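Local coordinates for 4-amino-4-deoxy-L-arabinose transferase or related glycosyltransferases of PMT family (Cupriavidus metallidurans, PDB 5EZM), which probably transfers 4-amino-4-deoxy-L-arabinose from a lipid carrier to lipid A, as a membrane-embedded glycosyltransferase of the GT-C fold, at residues Leu376-Leu387 with Phe417-Arg428; Trp45-Leu54 with Glu107-Gly118. All coordinates share one frame; numbering follows the deposited sequence. Where two conformers were deposited one is given.

Contact 1: residues Leu376-Leu387 with Phe417-Arg428. With MPG ([(Z)-octadec-9-enyl] (2R)-2,3-bis(oxidanyl)propanoate), chain I; MPG ([(Z)-octadec-9-enyl] (2R)-2,3-bis(oxidanyl)propanoate), chain B.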
loop_
_atom_site.group_PDB
_atom_site.type_symbol
_atom_site.label_atom_id
_atom_site.label_comp_id
_atom_site.label_asym_id
_atom_site.label_seq_id
_atom_site.Cartn_x
_atom_site.Cartn_y
_atom_site.Cartn_z
ATOM N N LEU A 376 -20.072 -20.794 2.670
ATOM C CA LEU A 376 -20.203 -20.362 4.059
ATOM C C LEU A 376 -19.707 -21.432 5.019
ATOM O O LEU A 376 -19.113 -21.117 6.056
ATOM C CB LEU A 376 -21.657 -20.011 4.371
ATOM C CG LEU A 376 -22.190 -18.708 3.790
ATOM C CD1 LEU A 376 -23.667 -18.540 4.118
ATOM C CD2 LEU A 376 -21.380 -17.554 4.334
ATOM N N ILE A 377 -19.956 -22.704 4.701
ATOM C CA ILE A 377 -19.469 -23.786 5.553
ATOM C C ILE A 377 -17.947 -23.804 5.563
ATOM O O ILE A 377 -17.313 -23.817 6.627
ATOM C CB ILE A 377 -20.043 -25.136 5.092
ATOM C CG1 ILE A 377 -21.556 -25.174 5.312
ATOM C CG2 ILE A 377 -19.356 -26.275 5.829
ATOM C CD1 ILE A 377 -22.207 -26.447 4.832
ATOM N N GLY A 378 -17.337 -23.798 4.374
ATOM C CA GLY A 378 -15.884 -23.804 4.309
ATOM C C GLY A 378 -15.263 -22.634 5.051
ATOM O O GLY A 378 -14.333 -22.806 5.848
ATOM N N MET A 379 -15.780 -21.426 4.808
ATOM C CA MET A 379 -15.198 -20.246 5.439
ATOM C C MET A 379 -15.440 -20.233 6.941
ATOM O O MET A 379 -14.608 -19.717 7.696
ATOM C CB MET A 379 -15.745 -18.971 4.802
ATOM C CG MET A 379 -14.945 -17.738 5.181
ATOM S SD MET A 379 -13.187 -17.966 4.841
ATOM C CE MET A 379 -12.487 -16.538 5.663
ATOM N N ALA A 380 -16.567 -20.785 7.394
ATOM C CA ALA A 380 -16.787 -20.924 8.828
ATOM C C ALA A 380 -15.753 -21.860 9.436
ATOM O O ALA A 380 -15.221 -21.591 10.520
ATOM C CB ALA A 380 -18.200 -21.436 9.105
ATOM N N ILE A 381 -15.443 -22.954 8.735
ATOM C CA ILE A 381 -14.400 -23.864 9.201
ATOM C C ILE A 381 -13.070 -23.131 9.328
ATOM O O ILE A 381 -12.478 -23.069 10.412
ATOM C CB ILE A 381 -14.282 -25.082 8.268
ATOM C CG1 ILE A 381 -15.511 -25.984 8.403
ATOM C CG2 ILE A 381 -13.008 -25.860 8.576
ATOM C CD1 ILE A 381 -15.441 -27.249 7.563
ATOM N N VAL A 382 -12.582 -22.552 8.224
ATOM C CA VAL A 382 -11.237 -21.975 8.263
ATOM C C VAL A 382 -11.170 -20.796 9.230
ATOM O O VAL A 382 -10.153 -20.606 9.910
ATOM C CB VAL A 382 -10.758 -21.592 6.848
ATOM C CG1 VAL A 382 -11.815 -20.842 6.118
ATOM C CG2 VAL A 382 -9.488 -20.762 6.908
ATOM N N ALA A 383 -12.243 -20.008 9.345
ATOM C CA ALA A 383 -12.243 -18.927 10.330
ATOM C C ALA A 383 -12.217 -19.475 11.755
ATOM O O ALA A 383 -11.552 -18.910 12.630
ATOM C CB ALA A 383 -13.455 -18.019 10.130
ATOM N N ALA A 384 -12.929 -20.576 12.008
ATOM C CA ALA A 384 -12.852 -21.211 13.321
ATOM C C ALA A 384 -11.443 -21.723 13.603
ATOM O O ALA A 384 -10.972 -21.677 14.747
ATOM C CB ALA A 384 -13.872 -22.346 13.419
ATOM N N CYS A 385 -10.755 -22.217 12.570
ATOM C CA CYS A 385 -9.362 -22.613 12.739
ATOM C C CYS A 385 -8.484 -21.409 13.052
ATOM O O CYS A 385 -7.541 -21.512 13.845
ATOM C CB CYS A 385 -8.863 -23.333 11.487
ATOM S SG CYS A 385 -9.521 -25.001 11.287
ATOM N N GLY A 386 -8.771 -20.261 12.435
ATOM C CA GLY A 386 -8.070 -19.045 12.808
ATOM C C GLY A 386 -8.305 -18.672 14.258
ATOM O O GLY A 386 -7.390 -18.218 14.950
ATOM N N LEU A 387 -9.535 -18.871 14.741
ATOM C CA LEU A 387 -9.836 -18.597 16.143
ATOM C C LEU A 387 -9.061 -19.528 17.068
ATOM O O LEU A 387 -8.508 -19.086 18.083
ATOM C CB LEU A 387 -11.340 -18.727 16.386
ATOM C CG LEU A 387 -11.835 -18.553 17.822
ATOM C CD1 LEU A 387 -11.461 -17.178 18.349
ATOM C CD2 LEU A 387 -13.337 -18.768 17.896
ATOM N N PHE A 417 -11.332 -13.066 14.135
ATOM C CA PHE A 417 -11.964 -14.288 13.649
ATOM C C PHE A 417 -13.353 -14.475 14.247
ATOM O O PHE A 417 -14.220 -15.093 13.615
ATOM C CB PHE A 417 -11.075 -15.499 13.932
ATOM C CG PHE A 417 -9.904 -15.614 12.998
ATOM C CD1 PHE A 417 -10.100 -15.896 11.656
ATOM C CD2 PHE A 417 -8.610 -15.429 13.458
ATOM C CE1 PHE A 417 -9.029 -15.997 10.790
ATOM C CE2 PHE A 417 -7.532 -15.529 12.596
ATOM C CZ PHE A 417 -7.741 -15.814 11.260
ATOM N N VAL A 418 -13.598 -13.932 15.442
ATOM C CA VAL A 418 -14.925 -14.051 16.038
ATOM C C VAL A 418 -15.942 -13.237 15.243
ATOM O O VAL A 418 -17.038 -13.719 14.940
ATOM C CB VAL A 418 -14.899 -13.644 17.522
ATOM C CG1 VAL A 418 -16.310 -13.389 18.031
ATOM C CG2 VAL A 418 -14.253 -14.742 18.350
ATOM N N VAL A 419 -15.596 -11.998 14.881
ATOM C CA VAL A 419 -16.541 -11.203 14.101
ATOM C C VAL A 419 -16.704 -11.796 12.705
ATOM O O VAL A 419 -17.798 -11.735 12.124
ATOM C CB VAL A 419 -16.127 -9.713 14.065
ATOM C CG1 VAL A 419 -14.712 -9.544 13.600
ATOM C CG2 VAL A 419 -17.062 -8.906 13.174
ATOM N N MET A 420 -15.648 -12.404 12.155
ATOM C CA MET A 420 -15.816 -13.164 10.918
ATOM C C MET A 420 -16.865 -14.258 11.090
ATOM O O MET A 420 -17.763 -14.413 10.253
ATOM C CB MET A 420 -14.487 -13.773 10.476
ATOM C CG MET A 420 -13.462 -12.771 9.993
ATOM S SD MET A 420 -11.943 -13.583 9.462
ATOM C CE MET A 420 -10.827 -12.183 9.395
ATOM N N LEU A 421 -16.768 -15.025 12.179
ATOM C CA LEU A 421 -17.731 -16.096 12.417
ATOM C C LEU A 421 -19.143 -15.548 12.582
ATOM O O LEU A 421 -20.107 -16.140 12.085
ATOM C CB LEU A 421 -17.325 -16.905 13.648
ATOM C CG LEU A 421 -16.128 -17.835 13.463
ATOM C CD1 LEU A 421 -15.774 -18.519 14.774
ATOM C CD2 LEU A 421 -16.429 -18.858 12.382
ATOM N N LEU A 422 -19.286 -14.422 13.283
ATOM C CA LEU A 422 -20.601 -13.804 13.427
ATOM C C LEU A 422 -21.183 -13.452 12.067
ATOM O O LEU A 422 -22.314 -13.835 11.746
ATOM C CB LEU A 422 -20.506 -12.562 14.313
ATOM C CG LEU A 422 -20.152 -12.804 15.781
ATOM C CD1 LEU A 422 -19.985 -11.488 16.525
ATOM C CD2 LEU A 422 -21.208 -13.669 16.450
ATOM N N GLY A 423 -20.410 -12.735 11.245
ATOM C CA GLY A 423 -20.874 -12.399 9.908
ATOM C C GLY A 423 -21.263 -13.621 9.095
ATOM O O GLY A 423 -22.258 -13.601 8.367
ATOM N N ILE A 424 -20.488 -14.703 9.215
ATOM C CA ILE A 424 -20.825 -15.936 8.506
ATOM C C ILE A 424 -22.158 -16.486 9.000
ATOM O O ILE A 424 -23.003 -16.921 8.204
ATOM C CB ILE A 424 -19.691 -16.966 8.667
ATOM C CG1 ILE A 424 -18.439 -16.501 7.925
ATOM C CG2 ILE A 424 -20.132 -18.350 8.185
ATOM C CD1 ILE A 424 -17.266 -17.427 8.101
ATOM N N ALA A 425 -22.371 -16.459 10.317
ATOM C CA ALA A 425 -23.600 -17.000 10.891
ATOM C C ALA A 425 -24.819 -16.207 10.437
ATOM O O ALA A 425 -25.813 -16.783 9.976
ATOM C CB ALA A 425 -23.499 -17.013 12.416
ATOM N N VAL A 426 -24.763 -14.879 10.557
ATOM C CA VAL A 426 -25.911 -14.079 10.142
ATOM C C VAL A 426 -26.104 -14.156 8.629
ATOM O O VAL A 426 -27.239 -14.088 8.139
ATOM C CB VAL A 426 -25.772 -12.626 10.643
ATOM C CG1 VAL A 426 -24.416 -12.070 10.306
ATOM C CG2 VAL A 426 -26.864 -11.747 10.061
ATOM N N ALA A 427 -25.021 -14.333 7.867
ATOM C CA ALA A 427 -25.170 -14.555 6.430
ATOM C C ALA A 427 -25.926 -15.849 6.153
ATOM O O ALA A 427 -26.794 -15.896 5.271
ATOM C CB ALA A 427 -23.801 -14.579 5.752
ATOM N N ARG A 428 -25.614 -16.908 6.904
ATOM C CA ARG A 428 -26.369 -18.151 6.773
ATOM C C ARG A 428 -27.831 -17.947 7.152
ATOM O O ARG A 428 -28.724 -18.558 6.554
ATOM C CB ARG A 428 -25.737 -19.248 7.630
ATOM C CG ARG A 428 -26.465 -20.584 7.560
ATOM C CD ARG A 428 -26.603 -21.058 6.123
ATOM N NE ARG A 428 -27.306 -22.334 6.030
ATOM C CZ ARG A 428 -28.622 -22.456 5.884
ATOM N NH1 ARG A 428 -29.388 -21.375 5.814
ATOM N NH2 ARG A 428 -29.173 -23.661 5.810
HETATM C C2 MPG I . -12.914 -23.915 1.360
HETATM C C3 MPG I . -14.363 -23.983 0.895
HETATM C C4 MPG I . -14.549 -24.944 -0.268
HETATM C C5 MPG I . -15.964 -24.868 -0.859
HETATM C C6 MPG I . -16.082 -25.662 -2.168
HETATM C C7 MPG I . -17.483 -25.550 -2.794
HETATM C C8 MPG I . -17.571 -26.254 -4.170
HETATM C C1 MPG I . -12.678 -22.755 2.331
HETATM C C2 MPG B . -22.475 -22.700 8.833
HETATM C C3 MPG B . -22.310 -21.488 9.741
HETATM C C4 MPG B . -21.676 -21.859 11.072
HETATM C C5 MPG B . -21.580 -20.660 12.030
HETATM C C6 MPG B . -20.680 -20.956 13.239
HETATM C C7 MPG B . -20.424 -19.694 14.081
HETATM C C1 MPG B . -23.196 -22.354 7.527
#
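Two antiparallel membrane helices interlock here by knobs-into-holes packing, with A383, L421 and I424 as the knobs. The axes of the short segments pass 8.8 Å apart at 159°, and no hydrogen bond crosses between them, so the contact rests on apolar packing. The A383 methyl enters a hole lined by F417, M420, L421 and I424. L421 answers between A380, A383, A384 and L387: its CD2 branch comes 3.8 Å from A383 CB, while CD1 meets L387 CD2 at about a right angle between the two side chains. I424 divides its branches, CG2 lying 3.8 Å from A380 CB and CD1 reaching toward the backbone of the M379-A380 turn. At the far end, L387 CD1 touches V418 CG2 at 3.7 Å.

The one CH-pi contact is that of G386 CA, 3.5 Å from the centroid of the F417 ring and 9° off its normal. Two features permit it. F417 carries CG anti to its carbonyl carbon (chi1 -76°), bringing one ring face over G386, and G386 has no CB, which would otherwise collide with F417 CE1. Replacing this ring by an alanine is likely to leave the G386 backbone without its aromatic cover and open a gap beside A383.

One MPG chain lies along the groove between the helices, its C1 3.7 Å from R428 CG. Helix 435-456 packs against the pair: Y442 touches L376 and M379, F450 touches M420, and S438 OG is hydrogen-bonded to A427 O.

Contact 2: residues Trp45-Leu54 with Glu107-Gly118. With MPG ([(Z)-octadec-9-enyl] (2R)-2,3-bis(oxidanyl)propanoate), chain C; MPG ([(Z)-octadec-9-enyl] (2R)-2,3-bis(oxidanyl)propanoate), chain D.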
loop_
_atom_site.group_PDB
_atom_site.type_symbol
_atom_site.label_atom_id
_atom_site.label_comp_id
_atom_site.label_asym_id
_atom_site.label_seq_id
_atom_site.Cartn_x
_atom_site.Cartn_y
_atom_site.Cartn_z
ATOM N N TRP A 45 -14.294 2.764 6.776
ATOM C CA TRP A 45 -13.180 2.906 5.846
ATOM C C TRP A 45 -12.247 4.036 6.260
ATOM O O TRP A 45 -11.020 3.889 6.203
ATOM C CB TRP A 45 -13.723 3.140 4.438
ATOM C CG TRP A 45 -12.693 3.103 3.357
ATOM C CD1 TRP A 45 -11.983 4.159 2.864
ATOM C CD2 TRP A 45 -12.270 1.953 2.617
ATOM N NE1 TRP A 45 -11.139 3.734 1.868
ATOM C CE2 TRP A 45 -11.296 2.384 1.698
ATOM C CE3 TRP A 45 -12.618 0.599 2.645
ATOM C CZ2 TRP A 45 -10.666 1.509 0.816
ATOM C CZ3 TRP A 45 -11.992 -0.267 1.770
ATOM C CH2 TRP A 45 -11.029 0.191 0.867
ATOM N N PHE A 46 -12.802 5.166 6.692
ATOM C CA PHE A 46 -11.992 6.341 6.996
ATOM C C PHE A 46 -11.592 6.440 8.461
ATOM O O PHE A 46 -10.444 6.790 8.755
ATOM C CB PHE A 46 -12.726 7.615 6.563
ATOM C CG PHE A 46 -12.772 7.789 5.072
ATOM C CD1 PHE A 46 -11.692 8.332 4.394
ATOM C CD2 PHE A 46 -13.878 7.383 4.346
ATOM C CE1 PHE A 46 -11.720 8.480 3.021
ATOM C CE2 PHE A 46 -13.912 7.530 2.970
ATOM C CZ PHE A 46 -12.831 8.079 2.308
ATOM N N VAL A 47 -12.503 6.131 9.389
ATOM C CA VAL A 47 -12.160 6.175 10.810
ATOM C C VAL A 47 -10.969 5.266 11.097
ATOM O O VAL A 47 -10.002 5.668 11.756
ATOM C CB VAL A 47 -13.380 5.805 11.672
ATOM C CG1 VAL A 47 -12.955 5.545 13.114
ATOM C CG2 VAL A 47 -14.423 6.910 11.608
ATOM N N SER A 48 -11.007 4.036 10.574
ATOM C CA SER A 48 -9.911 3.094 10.781
ATOM C C SER A 48 -8.578 3.619 10.264
ATOM O O SER A 48 -7.527 3.095 10.652
ATOM C CB SER A 48 -10.236 1.756 10.116
ATOM O OG SER A 48 -10.569 1.937 8.751
ATOM N N LEU A 49 -8.592 4.638 9.399
ATOM C CA LEU A 49 -7.337 5.224 8.944
ATOM C C LEU A 49 -6.563 5.866 10.088
ATOM O O LEU A 49 -5.328 5.823 10.100
ATOM C CB LEU A 49 -7.604 6.262 7.855
ATOM C CG LEU A 49 -8.041 5.763 6.481
ATOM C CD1 LEU A 49 -8.282 6.947 5.561
ATOM C CD2 LEU A 49 -6.997 4.827 5.897
ATOM N N ASP A 50 -7.262 6.454 11.058
ATOM C CA ASP A 50 -6.638 7.274 12.091
ATOM C C ASP A 50 -6.600 6.563 13.438
ATOM O O ASP A 50 -6.798 7.178 14.487
ATOM C CB ASP A 50 -7.361 8.611 12.225
ATOM C CG ASP A 50 -6.528 9.657 12.934
ATOM O OD1 ASP A 50 -5.292 9.676 12.739
ATOM O OD2 ASP A 50 -7.111 10.463 13.690
ATOM N N MET A 51 -6.345 5.255 13.431
ATOM C CA MET A 51 -6.334 4.492 14.672
ATOM C C MET A 51 -5.069 3.660 14.845
ATOM O O MET A 51 -5.006 2.830 15.759
ATOM C CB MET A 51 -7.583 3.607 14.760
ATOM C CG MET A 51 -8.866 4.426 14.817
ATOM S SD MET A 51 -10.270 3.583 15.564
ATOM C CE MET A 51 -10.885 2.638 14.181
ATOM N N ARG A 52 -4.057 3.870 14.008
ATOM C CA ARG A 52 -2.772 3.209 14.163
ATOM C C ARG A 52 -1.662 4.227 13.960
ATOM O O ARG A 52 -1.785 5.130 13.126
ATOM C CB ARG A 52 -2.597 2.056 13.165
ATOM C CG ARG A 52 -3.684 0.997 13.204
ATOM C CD ARG A 52 -3.416 -0.103 12.183
ATOM N NE ARG A 52 -3.361 0.407 10.815
ATOM C CZ ARG A 52 -2.237 0.632 10.139
ATOM N NH1 ARG A 52 -1.060 0.387 10.701
ATOM N NH2 ARG A 52 -2.287 1.101 8.899
ATOM N N HIS A 53 -0.585 4.088 14.726
ATOM C CA HIS A 53 0.606 4.870 14.446
ATOM C C HIS A 53 1.280 4.352 13.181
ATOM O O HIS A 53 1.049 3.223 12.740
ATOM C CB HIS A 53 1.573 4.823 15.625
ATOM C CG HIS A 53 1.101 5.588 16.820
ATOM N ND1 HIS A 53 0.434 4.993 17.869
ATOM C CD2 HIS A 53 1.188 6.903 17.127
ATOM C CE1 HIS A 53 0.136 5.907 18.774
ATOM N NE2 HIS A 53 0.581 7.076 18.347
ATOM N N LEU A 54 2.123 5.198 12.592
ATOM C CA LEU A 54 2.740 4.873 11.312
ATOM C C LEU A 54 3.724 3.721 11.466
ATOM O O LEU A 54 4.562 3.717 12.374
ATOM C CB LEU A 54 3.445 6.097 10.733
ATOM C CG LEU A 54 2.548 7.277 10.357
ATOM C CD1 LEU A 54 3.370 8.381 9.725
ATOM C CD2 LEU A 54 1.436 6.829 9.421
ATOM N N GLU A 107 -1.787 10.927 10.876
ATOM C CA GLU A 107 -1.759 9.544 10.414
ATOM C C GLU A 107 -2.745 9.319 9.274
ATOM O O GLU A 107 -2.368 8.824 8.207
ATOM C CB GLU A 107 -2.052 8.595 11.577
ATOM C CG GLU A 107 -0.869 8.346 12.502
ATOM C CD GLU A 107 -0.679 9.431 13.550
ATOM O OE1 GLU A 107 -1.164 10.565 13.349
ATOM O OE2 GLU A 107 -0.040 9.145 14.586
ATOM N N TRP A 108 -4.017 9.681 9.477
ATOM C CA TRP A 108 -5.018 9.376 8.459
ATOM C C TRP A 108 -4.803 10.191 7.193
ATOM O O TRP A 108 -5.105 9.710 6.095
ATOM C CB TRP A 108 -6.435 9.584 9.002
ATOM C CG TRP A 108 -6.860 11.013 9.233
ATOM C CD1 TRP A 108 -6.853 11.689 10.420
ATOM C CD2 TRP A 108 -7.393 11.924 8.259
ATOM N NE1 TRP A 108 -7.336 12.964 10.244
ATOM C CE2 TRP A 108 -7.673 13.133 8.927
ATOM C CE3 TRP A 108 -7.657 11.834 6.889
ATOM C CZ2 TRP A 108 -8.199 14.244 8.271
ATOM C CZ3 TRP A 108 -8.183 12.942 6.239
ATOM C CH2 TRP A 108 -8.448 14.128 6.931
ATOM N N GLN A 109 -4.280 11.413 7.316
ATOM C CA GLN A 109 -3.949 12.184 6.122
ATOM C C GLN A 109 -2.825 11.522 5.337
ATOM O O GLN A 109 -2.834 11.523 4.100
ATOM C CB GLN A 109 -3.566 13.613 6.504
ATOM C CG GLN A 109 -4.684 14.408 7.165
ATOM C CD GLN A 109 -4.649 14.321 8.677
ATOM O OE1 GLN A 109 -4.326 13.275 9.244
ATOM N NE2 GLN A 109 -4.975 15.426 9.341
ATOM N N ALA A 110 -1.850 10.944 6.037
ATOM C CA ALA A 110 -0.752 10.268 5.360
ATOM C C ALA A 110 -1.199 8.989 4.664
ATOM O O ALA A 110 -0.503 8.514 3.760
ATOM C CB ALA A 110 0.362 9.962 6.360
ATOM N N ARG A 111 -2.337 8.424 5.066
ATOM C CA ARG A 111 -2.888 7.225 4.450
ATOM C C ARG A 111 -4.021 7.539 3.487
ATOM O O ARG A 111 -4.750 6.629 3.083
ATOM C CB ARG A 111 -3.371 6.250 5.526
ATOM C CG ARG A 111 -2.238 5.650 6.354
ATOM C CD ARG A 111 -2.717 4.514 7.235
ATOM N NE ARG A 111 -2.914 4.933 8.615
ATOM C CZ ARG A 111 -2.111 4.602 9.622
ATOM N NH1 ARG A 111 -1.048 3.839 9.404
ATOM N NH2 ARG A 111 -2.376 5.030 10.849
ATOM N N LEU A 112 -4.180 8.806 3.102
ATOM C CA LEU A 112 -5.350 9.201 2.325
ATOM C C LEU A 112 -5.250 8.719 0.881
ATOM O O LEU A 112 -6.251 8.291 0.291
ATOM C CB LEU A 112 -5.514 10.718 2.387
ATOM C CG LEU A 112 -6.920 11.253 2.137
ATOM C CD1 LEU A 112 -7.880 10.709 3.183
ATOM C CD2 LEU A 112 -6.914 12.773 2.147
ATOM N N ALA A 113 -4.049 8.778 0.297
ATOM C CA ALA A 113 -3.872 8.361 -1.090
ATOM C C ALA A 113 -4.244 6.896 -1.282
ATOM O O ALA A 113 -4.896 6.537 -2.269
ATOM C CB ALA A 113 -2.431 8.612 -1.531
ATOM N N VAL A 114 -3.849 6.033 -0.343
ATOM C CA VAL A 114 -4.133 4.612 -0.512
ATOM C C VAL A 114 -5.607 4.316 -0.259
ATOM O O VAL A 114 -6.184 3.428 -0.901
ATOM C CB VAL A 114 -3.211 3.766 0.385
ATOM C CG1 VAL A 114 -1.770 3.939 -0.050
ATOM C CG2 VAL A 114 -3.367 4.149 1.840
ATOM N N ALA A 115 -6.248 5.045 0.659
ATOM C CA ALA A 115 -7.670 4.821 0.902
ATOM C C ALA A 115 -8.494 5.229 -0.311
ATOM O O ALA A 115 -9.367 4.475 -0.768
ATOM C CB ALA A 115 -8.124 5.587 2.144
ATOM N N LEU A 116 -8.216 6.418 -0.856
ATOM C CA LEU A 116 -8.908 6.839 -2.067
ATOM C C LEU A 116 -8.594 5.912 -3.234
ATOM O O LEU A 116 -9.462 5.667 -4.079
ATOM C CB LEU A 116 -8.544 8.283 -2.412
ATOM C CG LEU A 116 -8.914 9.331 -1.359
ATOM C CD1 LEU A 116 -8.550 10.724 -1.848
ATOM C CD2 LEU A 116 -10.390 9.254 -1.003
ATOM N N SER A 117 -7.370 5.377 -3.293
ATOM C CA SER A 117 -7.057 4.403 -4.331
ATOM C C SER A 117 -7.908 3.152 -4.182
ATOM O O SER A 117 -8.399 2.605 -5.176
ATOM C CB SER A 117 -5.573 4.046 -4.294
ATOM O OG SER A 117 -4.784 5.137 -4.729
ATOM N N GLY A 118 -8.094 2.682 -2.947
ATOM C CA GLY A 118 -8.931 1.511 -2.735
ATOM C C GLY A 118 -10.366 1.745 -3.165
ATOM O O GLY A 118 -10.944 0.949 -3.916
HETATM C C2 MPG C . -10.725 9.538 13.026
HETATM C C3 MPG C . -10.800 10.615 11.951
HETATM C C4 MPG C . -11.058 10.046 10.565
HETATM C C5 MPG C . -10.954 11.135 9.485
HETATM C C6 MPG C . -11.639 10.752 8.163
HETATM C C7 MPG C . -11.603 11.910 7.146
HETATM C C8 MPG C . -12.268 11.547 5.797
HETATM C C9 MPG C . -11.899 12.543 4.671
HETATM C C10 MPG C . -12.332 12.034 3.268
HETATM C C11 MPG C . -11.703 12.852 2.119
HETATM C C12 MPG C . -12.281 12.465 0.714
HETATM C C1 MPG C . -10.338 10.104 14.396
HETATM C C2 MPG D . -14.093 -2.159 14.547
HETATM C C3 MPG D . -13.738 -0.980 13.650
HETATM C C4 MPG D . -13.827 0.354 14.376
HETATM C C5 MPG D . -14.243 1.493 13.433
HETATM C C6 MPG D . -14.972 2.627 14.171
HETATM C C1 MPG D . -15.015 -3.164 13.849
#
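The W108 indole is sandwiched: Q109 CD lies over one face and an MPG chain over the other, its C5 3.8 Å above the ring plane, while D50 OD1 and L112 CD1 sit at the edge. This packing joins the C-terminal part of transmembrane helix 31-47 and the loop after it to a helix break at R111, which leaves helix 107-110 and is the N-cap of helix 112-133. The D50 carboxylate is turned 77° from the W108 ring. F46 takes W45 CD1 over one face and meets L112 CD1 and L116 CD2 at its edge.

The R111 guanidinium has L54 CD2 over one face and R52 NH2 over the other. It grips L49 O side-on with two nitrogens, NE at 3.0 Å on a lone pair and NH2 at 3.1 Å; the modelled approach of NH2 to R52 O is too close to be trusted. The two arginines, their guanidinium planes 44° apart, probably tolerate each other because R111 NH1 forms a salt bridge with E59 and R52 NH2 donates to H156 O. L49 CD1 packs on A115 CB, and W45 NE1 donates to A115 O at 3.3 Å, 49° out of the carbonyl plane.

In the fold
Both contacts join parts of the membrane region, but differ in burial. Contact 2 is buried, about 11 Å from the centre of the chain; contact 1 is partly buried, about 27 Å out. Their centres are about 27 Å apart, and their nearest atoms, about 13 Å apart, do not touch. Helix 435-456 borders both, through Y442 and F450 at contact 1 and Y447, L454 and L455 at contact 2. The chemistry follows the setting: two continuous helices mesh by apolar packing in contact 1, with no hydrogen bond across, whereas in contact 2 arginine nitrogens bind a carbonyl near the end of a helix, and a tryptophan nitrogen one within helix 112-133. Ordered MPG chains flank each.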